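Local coordinates for protein putative oxidoreductase molybdopterin-binding subunit (Sulfolobus tokodaii, PDB 4ZOH) that probably serves as the catalytic subunit of a molybdenum hydroxylase of the xanthine dehydrogenase and aldehyde oxidase family, holding a molybdenum-bearing pterin cytosine dinucleotide, at residues K64-A69 / P286-N291; L105-D110 / D626-L631; K113-K118 / D317-H322; L155-V160 / T695-K700; I280-A285 / T323-T328. One frame throughout, in Å; residues are numbered along the deposited sequence.

How the interactions relate
Interactions 3 and 5 are buried, interactions 1 and 4 partly buried, and interaction 2 lies at the surface. One five-stranded mixed sheet links three of them: interaction 3 rests on strand 313-321, interaction 5 closes the end of its neighbour 272-282, and interaction 4 borders the outermost strand 149-161. Interaction 5 is the most polar, with side-chain and backbone hydrogen bonds and a bridging water. Interactions 1 and 3 have no hydrogen bond across and rely on apolar groups. Interaction 2 joins one phenol bond to leucine-on-backbone packing, and interaction 4 one backbone bond to extensive packing of Gln158 and Met697. Interaction 5 touches all four others; Thr328 meets Arg159 of interaction 4, and Asn324 meets Val108 of interaction 2.

Interaction 1: residues K64-A69 / P286-N291; sequences KDFPIA and PYPDAN
The carbonyl O of Tyr287, a residue whose side chain meets Phe66 and Pro67, accepts the backbone N of Asn291 at 2.9 Å. This bond closes the first turn of helix 288-304, with Tyr287 at its N-cap position, just behind the residues that touch Phe66. Against them rests the loop 64-69, which offers Phe66 and, after a cis peptide bond, Pro67.

Phe66 points toward the other segment and does most of the touching. The ring atom CZ lies 4.0 Å from Pro286 CG, and the Pro286 peptide sits over one face of the ring; the very close approach of the carbonyl there is doubtful in the model. At the near end of the side chain, Phe66 CB meets Pro288 CD at 4.0 Å. The Tyr287 ring swings out with CG opposite its own backbone N (chi1 170°), which brings its CD1 to 4.0 Å from Phe66 CD1. Further along the same ring, CE1 approaches Pro67 CB at 4.1 Å.

The phenol end of Tyr287 is tied elsewhere, its OH bonding to the carbonyl of Ala221, while Pro223 and Tyr226 of helix 223-235 touch both Tyr287 and Pro67. Three prolines and two aromatic rings thus meet without a hydrogen bond between the segments. The loop of the hammerhead region is held against this helix start by apolar contact, and the rigidity of the proline rings probably limits how far either surface can adapt.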
# COMPACT_ATOMS: atom_id res chain seq x y z
N LYS A 64 5.49 -30.01 17.15
CA LYS A 64 6.80 -29.97 16.48
C LYS A 64 7.70 -28.89 17.05
O LYS A 64 7.26 -27.99 17.78
CB LYS A 64 6.61 -29.85 14.98
CG LYS A 64 5.81 -31.02 14.45
CD LYS A 64 5.22 -30.72 13.11
CE LYS A 64 5.86 -31.62 12.06
NZ LYS A 64 5.07 -31.53 10.80
N ASP A 65 8.98 -29.02 16.82
CA ASP A 65 9.90 -28.02 17.34
C ASP A 65 10.43 -27.12 16.17
O ASP A 65 11.37 -26.38 16.37
CB ASP A 65 11.09 -28.71 18.04
CG ASP A 65 10.80 -29.12 19.52
OD1 ASP A 65 10.32 -28.28 20.32
OD2 ASP A 65 11.16 -30.29 19.86
N PHE A 66 9.86 -27.24 14.97
CA PHE A 66 10.27 -26.48 13.74
C PHE A 66 8.96 -26.26 12.99
O PHE A 66 8.15 -27.20 12.95
CB PHE A 66 11.28 -27.28 12.88
CG PHE A 66 12.61 -27.50 13.59
CD1 PHE A 66 13.65 -26.52 13.55
CD2 PHE A 66 12.83 -28.68 14.38
CE1 PHE A 66 14.84 -26.71 14.26
CE2 PHE A 66 14.03 -28.88 15.10
CZ PHE A 66 15.04 -27.89 15.05
N PRO A 67 8.75 -25.06 12.40
CA PRO A 67 9.74 -23.94 12.36
C PRO A 67 10.05 -23.26 13.68
O PRO A 67 11.20 -22.77 13.88
CB PRO A 67 9.08 -22.90 11.42
CG PRO A 67 7.64 -23.34 11.25
CD PRO A 67 7.68 -24.88 11.41
N ILE A 68 9.05 -23.18 14.57
CA ILE A 68 9.26 -22.51 15.87
C ILE A 68 9.44 -23.60 16.98
O ILE A 68 8.73 -24.60 16.94
CB ILE A 68 8.12 -21.57 16.23
CG1 ILE A 68 7.82 -20.56 15.08
CG2 ILE A 68 8.42 -20.81 17.57
CD1 ILE A 68 8.97 -19.50 14.77
N ALA A 69 10.39 -23.43 17.92
CA ALA A 69 10.58 -24.44 18.94
C ALA A 69 9.42 -24.29 19.89
O ALA A 69 9.02 -23.14 20.23
CB ALA A 69 11.87 -24.26 19.67
N PRO A 286 18.80 -28.94 13.24
CA PRO A 286 17.95 -29.51 12.20
C PRO A 286 16.72 -28.60 11.85
O PRO A 286 15.70 -28.78 12.40
CB PRO A 286 17.48 -30.85 12.81
CG PRO A 286 17.76 -30.73 14.29
CD PRO A 286 18.73 -29.65 14.53
N TYR A 287 16.83 -27.66 10.92
CA TYR A 287 15.67 -26.98 10.41
C TYR A 287 15.53 -27.56 9.03
O TYR A 287 16.44 -27.44 8.23
CB TYR A 287 15.86 -25.45 10.45
CG TYR A 287 14.78 -24.64 9.71
CD1 TYR A 287 13.42 -24.84 9.98
CD2 TYR A 287 15.14 -23.60 8.79
CE1 TYR A 287 12.43 -24.08 9.36
CE2 TYR A 287 14.17 -22.85 8.14
CZ TYR A 287 12.81 -23.08 8.44
OH TYR A 287 11.79 -22.38 7.86
N PRO A 288 14.39 -28.21 8.73
CA PRO A 288 14.37 -28.88 7.44
C PRO A 288 14.66 -28.01 6.18
O PRO A 288 15.37 -28.50 5.26
CB PRO A 288 12.94 -29.49 7.39
CG PRO A 288 12.64 -29.74 8.86
CD PRO A 288 13.16 -28.47 9.50
N ASP A 289 14.10 -26.80 6.10
CA ASP A 289 14.33 -25.94 4.85
C ASP A 289 15.79 -25.64 4.63
O ASP A 289 16.29 -25.81 3.54
CB ASP A 289 13.52 -24.64 4.90
CG ASP A 289 12.07 -24.90 5.08
OD1 ASP A 289 11.29 -24.65 4.12
OD2 ASP A 289 11.72 -25.38 6.21
N ALA A 290 16.48 -25.28 5.69
CA ALA A 290 17.91 -25.04 5.61
C ALA A 290 18.72 -26.32 5.37
O ALA A 290 19.66 -26.32 4.53
CB ALA A 290 18.37 -24.35 6.86
N ASN A 291 18.38 -27.41 6.08
CA ASN A 291 19.14 -28.68 5.93
C ASN A 291 19.10 -29.15 4.55
O ASN A 291 20.12 -29.56 4.00
CB ASN A 291 18.61 -29.78 6.84
CG ASN A 291 18.71 -29.38 8.28
OD1 ASN A 291 18.05 -29.96 9.09
ND2 ASN A 291 19.56 -28.38 8.62

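Interaction 2: residues L105-D110 / D626-L631; sequences LDYVLD and DENGQL
Tyr107 OH donates to the carbonyl O of Glu627 at 2.6 Å, a short bond that arrives in the carbonyl plane on a lone pair. The ring takes the position between its own backbone N and carbonyl carbon (chi1 57°), from which its hydroxyl end reaches the type I turn running from Asp626 to Gly629. Beside it, Leu109 fills the inner part of the contact. Its CD1 lies 3.4 Å from Asp626 O and 3.6 Å from Gly629 N, and CD2 comes to 3.8 Å from Gly629 CA, so the leucine packs on turn backbone and not on side chains. Gly629, with a phi of 66°, presents bare backbone on that side.

The turn is braced from within: Gly629 N donates to Asp626 O at 2.8 Å, and Gln630 N to Asp626 OD1, which it meets from above the carboxylate plane. The outer side is looser. Glu627 and Asn628 are exposed and their side chains set off away from the loop 105-110, Asn628 OD1 staying 4.0 Å from Tyr107 OH. The phenol bond is the one hydrogen bond between the segments; the rest is leucine methyls against turn backbone.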
# COMPACT_ATOMS: atom_id res chain seq x y z
N LEU A 105 20.26 -28.21 28.41
CA LEU A 105 20.73 -29.52 28.03
C LEU A 105 22.14 -29.44 27.51
O LEU A 105 22.72 -28.35 27.30
CB LEU A 105 19.85 -30.15 26.97
CG LEU A 105 18.40 -30.08 27.37
CD1 LEU A 105 17.53 -30.44 26.17
CD2 LEU A 105 18.14 -31.03 28.56
N ASP A 106 22.70 -30.63 27.32
CA ASP A 106 24.03 -30.73 26.78
C ASP A 106 23.92 -30.49 25.25
O ASP A 106 22.95 -30.91 24.58
CB ASP A 106 24.68 -32.11 27.13
CG ASP A 106 26.23 -32.13 26.89
OD1 ASP A 106 26.90 -31.05 26.89
OD2 ASP A 106 26.78 -33.23 26.68
N TYR A 107 24.98 -29.88 24.72
CA TYR A 107 25.04 -29.46 23.33
C TYR A 107 26.39 -29.72 22.68
O TYR A 107 27.41 -29.87 23.37
CB TYR A 107 24.76 -27.98 23.30
CG TYR A 107 25.67 -27.15 24.12
CD1 TYR A 107 26.80 -26.56 23.53
CD2 TYR A 107 25.40 -26.87 25.46
CE1 TYR A 107 27.65 -25.77 24.25
CE2 TYR A 107 26.26 -26.08 26.19
CZ TYR A 107 27.39 -25.54 25.55
OH TYR A 107 28.27 -24.72 26.19
N VAL A 108 26.38 -29.82 21.35
CA VAL A 108 27.60 -30.03 20.61
C VAL A 108 27.78 -28.96 19.48
O VAL A 108 26.84 -28.73 18.71
CB VAL A 108 27.68 -31.49 20.14
CG1 VAL A 108 26.63 -31.85 19.14
CG2 VAL A 108 29.08 -31.84 19.65
N LEU A 109 28.96 -28.32 19.43
CA LEU A 109 29.38 -27.24 18.48
C LEU A 109 30.26 -27.73 17.32
O LEU A 109 30.17 -27.26 16.16
CB LEU A 109 30.10 -26.12 19.27
CG LEU A 109 29.23 -25.50 20.37
CD1 LEU A 109 29.97 -24.37 21.07
CD2 LEU A 109 27.87 -25.01 19.85
N ASP A 110 31.10 -28.71 17.62
CA ASP A 110 32.05 -29.20 16.64
C ASP A 110 31.49 -30.39 15.90
O ASP A 110 31.16 -31.38 16.56
CB ASP A 110 33.32 -29.49 17.44
CG ASP A 110 34.41 -30.20 16.60
OD1 ASP A 110 34.20 -30.67 15.46
OD2 ASP A 110 35.50 -30.32 17.17
N ASP A 626 31.59 -18.82 20.88
CA ASP A 626 32.32 -19.15 22.08
C ASP A 626 31.84 -20.56 22.55
O ASP A 626 30.95 -21.22 21.94
CB ASP A 626 32.10 -18.07 23.12
CG ASP A 626 30.65 -18.10 23.67
OD1 ASP A 626 29.90 -19.07 23.44
OD2 ASP A 626 30.26 -17.16 24.34
N GLU A 627 32.44 -21.07 23.62
CA GLU A 627 32.15 -22.45 24.00
C GLU A 627 30.76 -22.62 24.68
O GLU A 627 30.30 -23.74 24.81
CB GLU A 627 33.29 -23.00 24.85
CG GLU A 627 33.04 -22.80 26.32
CD GLU A 627 34.21 -22.19 27.03
OE1 GLU A 627 35.36 -22.59 26.72
OE2 GLU A 627 33.96 -21.32 27.89
N ASN A 628 30.10 -21.53 25.06
CA ASN A 628 28.65 -21.52 25.33
C ASN A 628 27.74 -21.50 24.10
O ASN A 628 26.54 -21.22 24.23
CB ASN A 628 28.31 -20.30 26.14
CG ASN A 628 29.05 -20.26 27.43
OD1 ASN A 628 29.22 -21.26 28.06
ND2 ASN A 628 29.49 -19.09 27.84
N GLY A 629 28.31 -21.70 22.89
CA GLY A 629 27.54 -21.68 21.63
C GLY A 629 26.96 -20.30 21.27
O GLY A 629 25.98 -20.26 20.54
N GLN A 630 27.53 -19.19 21.81
CA GLN A 630 27.17 -17.80 21.44
C GLN A 630 28.07 -17.33 20.30
O GLN A 630 29.31 -17.37 20.40
CB GLN A 630 27.39 -16.76 22.56
CG GLN A 630 27.04 -17.14 23.99
CD GLN A 630 25.57 -17.23 24.21
OE1 GLN A 630 24.93 -18.23 23.88
NE2 GLN A 630 25.03 -16.20 24.82
N LEU A 631 27.43 -16.87 19.25
CA LEU A 631 28.13 -16.27 18.12
C LEU A 631 28.89 -15.04 18.62
O LEU A 631 28.31 -14.17 19.29
CB LEU A 631 27.12 -15.92 17.02
CG LEU A 631 27.61 -15.13 15.81
CD1 LEU A 631 28.73 -15.94 15.09
CD2 LEU A 631 26.41 -14.84 14.88

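Interaction 3: residues K113-K118 / D317-H322; sequences KALEDK and DAYAVH
Leu115 lies against strand 313-321 along the length of its side chain. Its backbone N is already 3.7 Å from Val321 CG1, and CB follows at 4.0 Å from that same methyl, with Val321 CG2 slightly further off. From there the chain turns into the position between its own backbone N and carbonyl carbon (chi1 67°), which carries the branch along the strand from Val321 to Tyr319. The tip atom CD2 ends over one face of the Tyr319 ring, 4.2 Å from the centroid and 19° off the ring normal, a CH-pi contact displaced toward the rim on the side of CD2 and CG. The two side chains cross at about a right angle, a leucine methyl pressing onto a flat aromatic surface.

Ala114, one residue earlier, extends the contact past Val321: its CB touches Val321 CG1 at 3.7 Å and lies 3.3 Å from the carbonyl O of His322. The chain then leaves the helix through a type I turn from Ala114 to Asp117, where Asp117 has positive phi and its carboxylate bonds to Ser127 and Asn128. Tyr319 is held from other directions too, with its ring stacked on that of His132 and its OH bonded weakly to Asp317 OD2.

Side chains alternate along the strand: Tyr319 and Val321 point toward this turn, while Ala318 and Ala320 touch Val302 and Val298 of helix 288-304. Strand 313-321 thus carries helix 288-304 on one side and the end of helix 111-114 with its turn on the other, within the mixed sheet of the molybdopterin-binding region.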
# COMPACT_ATOMS: atom_id res chain seq x y z
N LYS A 113 33.11 -33.86 16.71
CA LYS A 113 32.49 -34.41 17.93
C LYS A 113 31.10 -34.93 17.65
O LYS A 113 30.78 -36.05 18.01
CB LYS A 113 32.37 -33.35 19.01
CG LYS A 113 33.51 -33.25 20.00
CD LYS A 113 34.74 -32.62 19.38
CE LYS A 113 35.93 -32.54 20.35
NZ LYS A 113 35.94 -31.30 21.20
N ALA A 114 30.28 -34.15 16.92
CA ALA A 114 28.84 -34.40 16.83
C ALA A 114 28.56 -35.70 16.14
O ALA A 114 27.57 -36.42 16.47
CB ALA A 114 28.12 -33.25 16.08
N LEU A 115 29.37 -35.99 15.13
CA LEU A 115 29.18 -37.22 14.35
C LEU A 115 29.43 -38.53 15.18
O LEU A 115 29.06 -39.59 14.73
CB LEU A 115 29.98 -37.23 13.03
CG LEU A 115 31.51 -37.29 12.95
CD1 LEU A 115 32.05 -38.74 12.96
CD2 LEU A 115 31.97 -36.63 11.66
N GLU A 116 30.02 -38.42 16.37
CA GLU A 116 30.13 -39.58 17.26
C GLU A 116 28.79 -39.90 17.96
O GLU A 116 28.70 -40.84 18.73
CB GLU A 116 31.18 -39.34 18.33
CG GLU A 116 32.65 -39.32 17.90
CD GLU A 116 33.51 -38.77 19.03
OE1 GLU A 116 32.97 -38.46 20.12
OE2 GLU A 116 34.72 -38.62 18.85
N ASP A 117 27.75 -39.09 17.75
CA ASP A 117 26.43 -39.34 18.37
C ASP A 117 26.44 -39.51 19.88
O ASP A 117 25.48 -39.97 20.44
CB ASP A 117 25.71 -40.48 17.65
CG ASP A 117 25.18 -40.01 16.31
OD1 ASP A 117 24.88 -38.80 16.22
OD2 ASP A 117 25.08 -40.76 15.33
N LYS A 118 27.51 -39.07 20.53
CA LYS A 118 27.62 -39.04 21.97
C LYS A 118 26.63 -38.02 22.59
O LYS A 118 26.02 -38.30 23.61
CB LYS A 118 29.10 -38.80 22.32
CG LYS A 118 29.53 -38.98 23.77
CD LYS A 118 29.55 -37.67 24.58
CE LYS A 118 29.87 -37.91 26.07
NZ LYS A 118 28.73 -38.28 26.98
N ASP A 317 35.16 -39.30 1.71
CA ASP A 317 34.15 -39.76 2.61
C ASP A 317 33.45 -38.48 3.07
O ASP A 317 34.04 -37.68 3.81
CB ASP A 317 34.81 -40.55 3.79
CG ASP A 317 33.77 -41.21 4.75
OD1 ASP A 317 32.69 -41.59 4.28
OD2 ASP A 317 34.05 -41.39 5.96
N ALA A 318 32.22 -38.24 2.57
CA ALA A 318 31.43 -36.98 2.91
C ALA A 318 30.41 -37.09 4.06
O ALA A 318 29.48 -37.90 4.00
CB ALA A 318 30.74 -36.42 1.65
N TYR A 319 30.59 -36.28 5.08
CA TYR A 319 29.64 -36.07 6.16
C TYR A 319 28.95 -34.68 6.17
O TYR A 319 29.64 -33.65 6.01
CB TYR A 319 30.34 -36.18 7.51
CG TYR A 319 30.82 -37.56 7.85
CD1 TYR A 319 32.07 -38.01 7.35
CD2 TYR A 319 30.04 -38.43 8.66
CE1 TYR A 319 32.54 -39.28 7.64
CE2 TYR A 319 30.51 -39.72 8.98
CZ TYR A 319 31.75 -40.12 8.46
OH TYR A 319 32.29 -41.33 8.70
N ALA A 320 27.62 -34.65 6.36
CA ALA A 320 26.90 -33.45 6.72
C ALA A 320 26.29 -33.71 8.08
O ALA A 320 25.40 -34.56 8.24
CB ALA A 320 25.85 -33.09 5.63
N VAL A 321 26.71 -32.95 9.07
CA VAL A 321 26.42 -33.21 10.43
C VAL A 321 25.73 -32.04 11.08
O VAL A 321 26.22 -30.95 10.88
CB VAL A 321 27.75 -33.41 11.23
CG1 VAL A 321 27.49 -34.19 12.53
CG2 VAL A 321 28.73 -34.22 10.40
N HIS A 322 24.71 -32.27 11.94
CA HIS A 322 24.12 -31.20 12.81
C HIS A 322 25.00 -30.79 13.94
O HIS A 322 25.77 -31.62 14.44
CB HIS A 322 22.79 -31.69 13.42
CG HIS A 322 21.76 -32.02 12.39
ND1 HIS A 322 21.22 -31.05 11.57
CD2 HIS A 322 21.24 -33.19 11.99
CE1 HIS A 322 20.36 -31.62 10.74
NE2 HIS A 322 20.33 -32.91 10.98

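Interaction 4: residues L155-V160 / T695-K700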
# COMPACT_ATOMS: atom_id res chain seq x y z
N LEU A 155 42.39 -28.84 5.74
CA LEU A 155 42.05 -27.48 5.30
C LEU A 155 40.67 -27.13 5.80
O LEU A 155 39.76 -27.92 5.67
CB LEU A 155 42.06 -27.40 3.77
CG LEU A 155 43.29 -27.85 3.01
CD1 LEU A 155 43.05 -27.72 1.51
CD2 LEU A 155 44.50 -27.08 3.53
N ILE A 156 40.54 -25.93 6.35
CA ILE A 156 39.32 -25.40 6.79
C ILE A 156 38.80 -24.27 5.87
O ILE A 156 39.55 -23.35 5.46
CB ILE A 156 39.48 -24.86 8.19
CG1 ILE A 156 39.98 -25.99 9.11
CG2 ILE A 156 38.17 -24.17 8.63
CD1 ILE A 156 39.88 -25.70 10.59
N ASN A 157 37.49 -24.34 5.58
CA ASN A 157 36.75 -23.30 4.93
C ASN A 157 35.73 -22.87 5.94
O ASN A 157 34.75 -23.59 6.20
CB ASN A 157 36.20 -23.87 3.61
CG ASN A 157 35.62 -22.79 2.68
OD1 ASN A 157 34.57 -22.18 3.00
ND2 ASN A 157 36.24 -22.61 1.46
N GLN A 158 36.00 -21.75 6.58
CA GLN A 158 35.31 -21.42 7.82
C GLN A 158 33.86 -20.97 7.57
O GLN A 158 33.48 -20.63 6.44
CB GLN A 158 36.06 -20.33 8.60
CG GLN A 158 35.85 -18.85 8.18
CD GLN A 158 36.44 -18.41 6.81
OE1 GLN A 158 36.62 -19.19 5.88
NE2 GLN A 158 36.69 -17.11 6.69
N ARG A 159 33.06 -20.94 8.63
CA ARG A 159 31.69 -20.39 8.53
C ARG A 159 31.71 -18.86 8.20
O ARG A 159 32.42 -18.12 8.83
CB ARG A 159 31.03 -20.56 9.86
CG ARG A 159 29.52 -20.51 9.80
CD ARG A 159 28.99 -21.02 11.17
NE ARG A 159 27.56 -21.31 11.12
CZ ARG A 159 27.03 -22.38 10.56
NH1 ARG A 159 25.69 -22.52 10.53
NH2 ARG A 159 27.79 -23.29 9.98
N VAL A 160 30.86 -18.40 7.30
CA VAL A 160 30.70 -16.94 7.12
C VAL A 160 29.20 -16.60 7.16
O VAL A 160 28.38 -17.51 7.20
CB VAL A 160 31.29 -16.49 5.74
CG1 VAL A 160 32.83 -16.69 5.70
CG2 VAL A 160 30.61 -17.26 4.63
N THR A 695 46.21 -23.00 6.46
CA THR A 695 45.27 -24.14 6.57
C THR A 695 43.88 -23.66 6.94
O THR A 695 42.91 -24.40 6.79
CB THR A 695 45.72 -25.20 7.64
OG1 THR A 695 45.96 -24.54 8.87
CG2 THR A 695 46.99 -25.95 7.23
N LYS A 696 43.76 -22.43 7.42
CA LYS A 696 42.46 -21.90 7.83
C LYS A 696 42.26 -20.42 7.47
O LYS A 696 43.24 -19.72 7.26
CB LYS A 696 42.27 -22.12 9.33
CG LYS A 696 43.35 -21.51 10.19
CD LYS A 696 42.81 -21.09 11.56
CE LYS A 696 43.34 -21.91 12.72
NZ LYS A 696 44.78 -21.68 12.99
N MET A 697 41.00 -19.96 7.44
CA MET A 697 40.68 -18.56 7.15
C MET A 697 39.70 -18.01 8.23
O MET A 697 39.05 -18.80 8.87
CB MET A 697 40.00 -18.49 5.81
CG MET A 697 40.80 -18.99 4.67
SD MET A 697 39.96 -18.97 3.09
CE MET A 697 38.65 -20.27 3.20
N PRO A 698 39.52 -16.69 8.37
CA PRO A 698 40.31 -15.65 7.69
C PRO A 698 41.83 -15.74 8.13
O PRO A 698 42.14 -16.23 9.24
CB PRO A 698 39.66 -14.34 8.25
CG PRO A 698 39.37 -14.70 9.69
CD PRO A 698 38.89 -16.14 9.60
N VAL A 699 42.75 -15.22 7.32
CA VAL A 699 44.13 -15.13 7.77
C VAL A 699 44.18 -14.04 8.82
O VAL A 699 43.88 -12.88 8.56
CB VAL A 699 45.07 -14.83 6.58
CG1 VAL A 699 46.47 -15.27 6.90
CG2 VAL A 699 44.69 -15.67 5.39
N LYS A 700 44.52 -14.37 10.04
CA LYS A 700 44.61 -13.31 11.04
C LYS A 700 45.94 -12.50 10.96
O LYS A 700 46.99 -13.07 10.62
CB LYS A 700 44.50 -13.91 12.45
CG LYS A 700 43.11 -14.50 12.84
CD LYS A 700 43.26 -15.11 14.25
CE LYS A 700 42.07 -14.88 15.17
NZ LYS A 700 41.51 -16.21 15.49
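Ile156 N donates to Thr695 O at 2.9 Å in a nearly straight bond (174° at the hydrogen). The same carbonyl is approached by Leu155 CA at 3.5 Å, a CA-H...O contact, so one oxygen of the C-terminal segment receives both the amide and the CA of neighbouring strand residues. Next to this, Ile156 CB and Lys696 CB meet at 4.1 Å, the lysine then leading away.

Further along, Gln158 and Met697 cross at about a right angle. Gln158 CG sits between its backbone N and carbonyl carbon (chi1 82°) and the chain bends again beyond it, folding the amide back over the Met697 peptide: CG comes to 3.3 Å from Met697 O, and OE1 to 3.5 Å from Met697 CB. The methionine methyl CE lies 3.8 Å from Asn157 ND2 and also touches Gln158 OE1.

Strand 149-161 is the outermost strand, within this chain, of the five-stranded mixed sheet, and Leu155 and Asn157 bond through their backbones to Leu260 and Lys258 of strand 254-266. The amide of Ile156 faces the other way, toward residues 695-698, which run in nearly the same direction (20° apart) without forming a regular strand; a cis peptide precedes Pro698.

In the second shell, Gln158 NE2 reaches the carbonyls of Gln617 and Glu621, which fixes the rotation of the amide, and Asn157 OD1 accepts from Gln617 NE2. Met697 is backed by Thr679 and Ile683 of helix 673-688 and by Tyr341 of helix 336-353, whose OH also makes a weak bond to Ile156 O.

Interaction 5: residues I280-A285 / T323-T328; sequences IANLGA and TNITPT
Asn282 extends its CG opposite the backbone N (chi1 -171°), while Thr323 holds OG1 between its own N and carbonyl carbon (chi1 61°), and these settings bring amide and hydroxyl together. Thr323 OG1 donates to Asn282 OD1 at 2.8 Å, in the carbonyl plane on a lone pair. The same oxygen accepts Gly284 N at 2.8 Å, so two donors from different segments fix the amide's rotation.

At the main-chain carbonyl of Asn282, Thr328 OG1 donates to Asn282 O at 2.5 Å, its line tilted from the carbonyl plane, and also bonds to Arg159 NH1. Thr328 N reaches Leu283 O at 2.9 Å from above the carbonyl plane. A water joins Leu283 O to Thr328 O. Ala285 N donates to Ile325 O at 2.6 Å. Gly284 has positive phi, and its CA lies 3.6 Å from Ile325 CG1, pressed close to the carbonyls of Ile325 and Thr326.

All the touching residues are buried. The Gly284 N to Asn282 OD1 bond closes an Asx turn at the end of strand 272-282, and the bonds of Thr323, Thr328 and Ala285 join it to the loop 323-328 in the cofactor-binding domain, with the Thr328 side chain about 13 Å from the molybdenum atom.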
# COMPACT_ATOMS: atom_id res chain seq x y z
N ILE A 280 34.12 -33.00 6.19
CA ILE A 280 33.08 -32.77 7.19
C ILE A 280 32.33 -31.39 7.09
O ILE A 280 32.94 -30.31 7.37
CB ILE A 280 33.62 -32.92 8.62
CG1 ILE A 280 34.04 -34.39 8.89
CG2 ILE A 280 32.53 -32.59 9.63
CD1 ILE A 280 34.97 -34.52 10.08
N ALA A 281 31.02 -31.43 6.79
CA ALA A 281 30.21 -30.19 6.63
C ALA A 281 29.28 -29.97 7.80
O ALA A 281 28.68 -30.92 8.31
CB ALA A 281 29.44 -30.24 5.33
N ASN A 282 29.26 -28.74 8.34
CA ASN A 282 28.47 -28.40 9.49
C ASN A 282 27.07 -27.82 9.08
O ASN A 282 26.98 -26.67 8.61
CB ASN A 282 29.26 -27.45 10.38
CG ASN A 282 28.58 -27.20 11.70
OD1 ASN A 282 27.41 -27.45 11.81
ND2 ASN A 282 29.29 -26.65 12.67
N LEU A 283 26.02 -28.63 9.19
CA LEU A 283 24.66 -28.15 8.93
C LEU A 283 24.04 -27.27 9.98
O LEU A 283 22.97 -26.67 9.72
CB LEU A 283 23.72 -29.28 8.68
CG LEU A 283 24.03 -30.15 7.49
CD1 LEU A 283 22.97 -31.22 7.33
CD2 LEU A 283 24.22 -29.39 6.17
N GLY A 284 24.68 -27.17 11.15
CA GLY A 284 24.05 -26.55 12.33
C GLY A 284 22.71 -27.29 12.65
O GLY A 284 22.57 -28.44 12.31
N ALA A 285 21.74 -26.62 13.28
CA ALA A 285 20.52 -27.30 13.85
C ALA A 285 19.57 -27.90 12.83
O ALA A 285 19.57 -27.52 11.64
CB ALA A 285 19.78 -26.37 14.83
N THR A 323 24.89 -29.54 14.37
CA THR A 323 25.48 -29.11 15.61
C THR A 323 24.46 -28.11 16.19
O THR A 323 23.59 -27.65 15.46
CB THR A 323 26.92 -28.43 15.42
OG1 THR A 323 26.83 -27.25 14.59
CG2 THR A 323 27.94 -29.39 14.79
N ASN A 324 24.63 -27.70 17.44
CA ASN A 324 23.74 -26.74 18.11
C ASN A 324 23.96 -25.29 17.74
O ASN A 324 24.17 -24.47 18.65
CB ASN A 324 23.75 -26.93 19.63
CG ASN A 324 23.12 -28.25 20.04
OD1 ASN A 324 23.83 -29.20 20.36
ND2 ASN A 324 21.76 -28.33 19.97
N ILE A 325 23.92 -24.98 16.42
CA ILE A 325 24.03 -23.59 15.94
C ILE A 325 23.04 -23.36 14.85
O ILE A 325 22.39 -24.32 14.25
CB ILE A 325 25.47 -23.23 15.46
CG1 ILE A 325 25.83 -24.05 14.21
CG2 ILE A 325 26.49 -23.38 16.57
CD1 ILE A 325 27.22 -23.74 13.66
N THR A 326 22.89 -22.07 14.60
CA THR A 326 22.05 -21.59 13.51
C THR A 326 22.09 -22.55 12.31
O THR A 326 23.18 -22.84 11.78
CB THR A 326 22.57 -20.19 13.04
OG1 THR A 326 22.76 -19.37 14.17
CG2 THR A 326 21.56 -19.58 12.16
N PRO A 327 20.94 -23.04 11.82
CA PRO A 327 21.12 -23.88 10.64
C PRO A 327 21.85 -23.20 9.43
O PRO A 327 21.55 -22.06 9.10
CB PRO A 327 19.66 -24.19 10.24
CG PRO A 327 18.88 -24.00 11.51
CD PRO A 327 19.52 -22.78 12.07
N THR A 328 22.68 -23.96 8.73
CA THR A 328 23.55 -23.48 7.67
C THR A 328 22.71 -23.40 6.38
O THR A 328 21.84 -24.24 6.17
CB THR A 328 24.72 -24.49 7.47
OG1 THR A 328 25.31 -24.76 8.77
CG2 THR A 328 25.82 -23.89 6.44
O HOH W 1 21.60 -26.70 7.44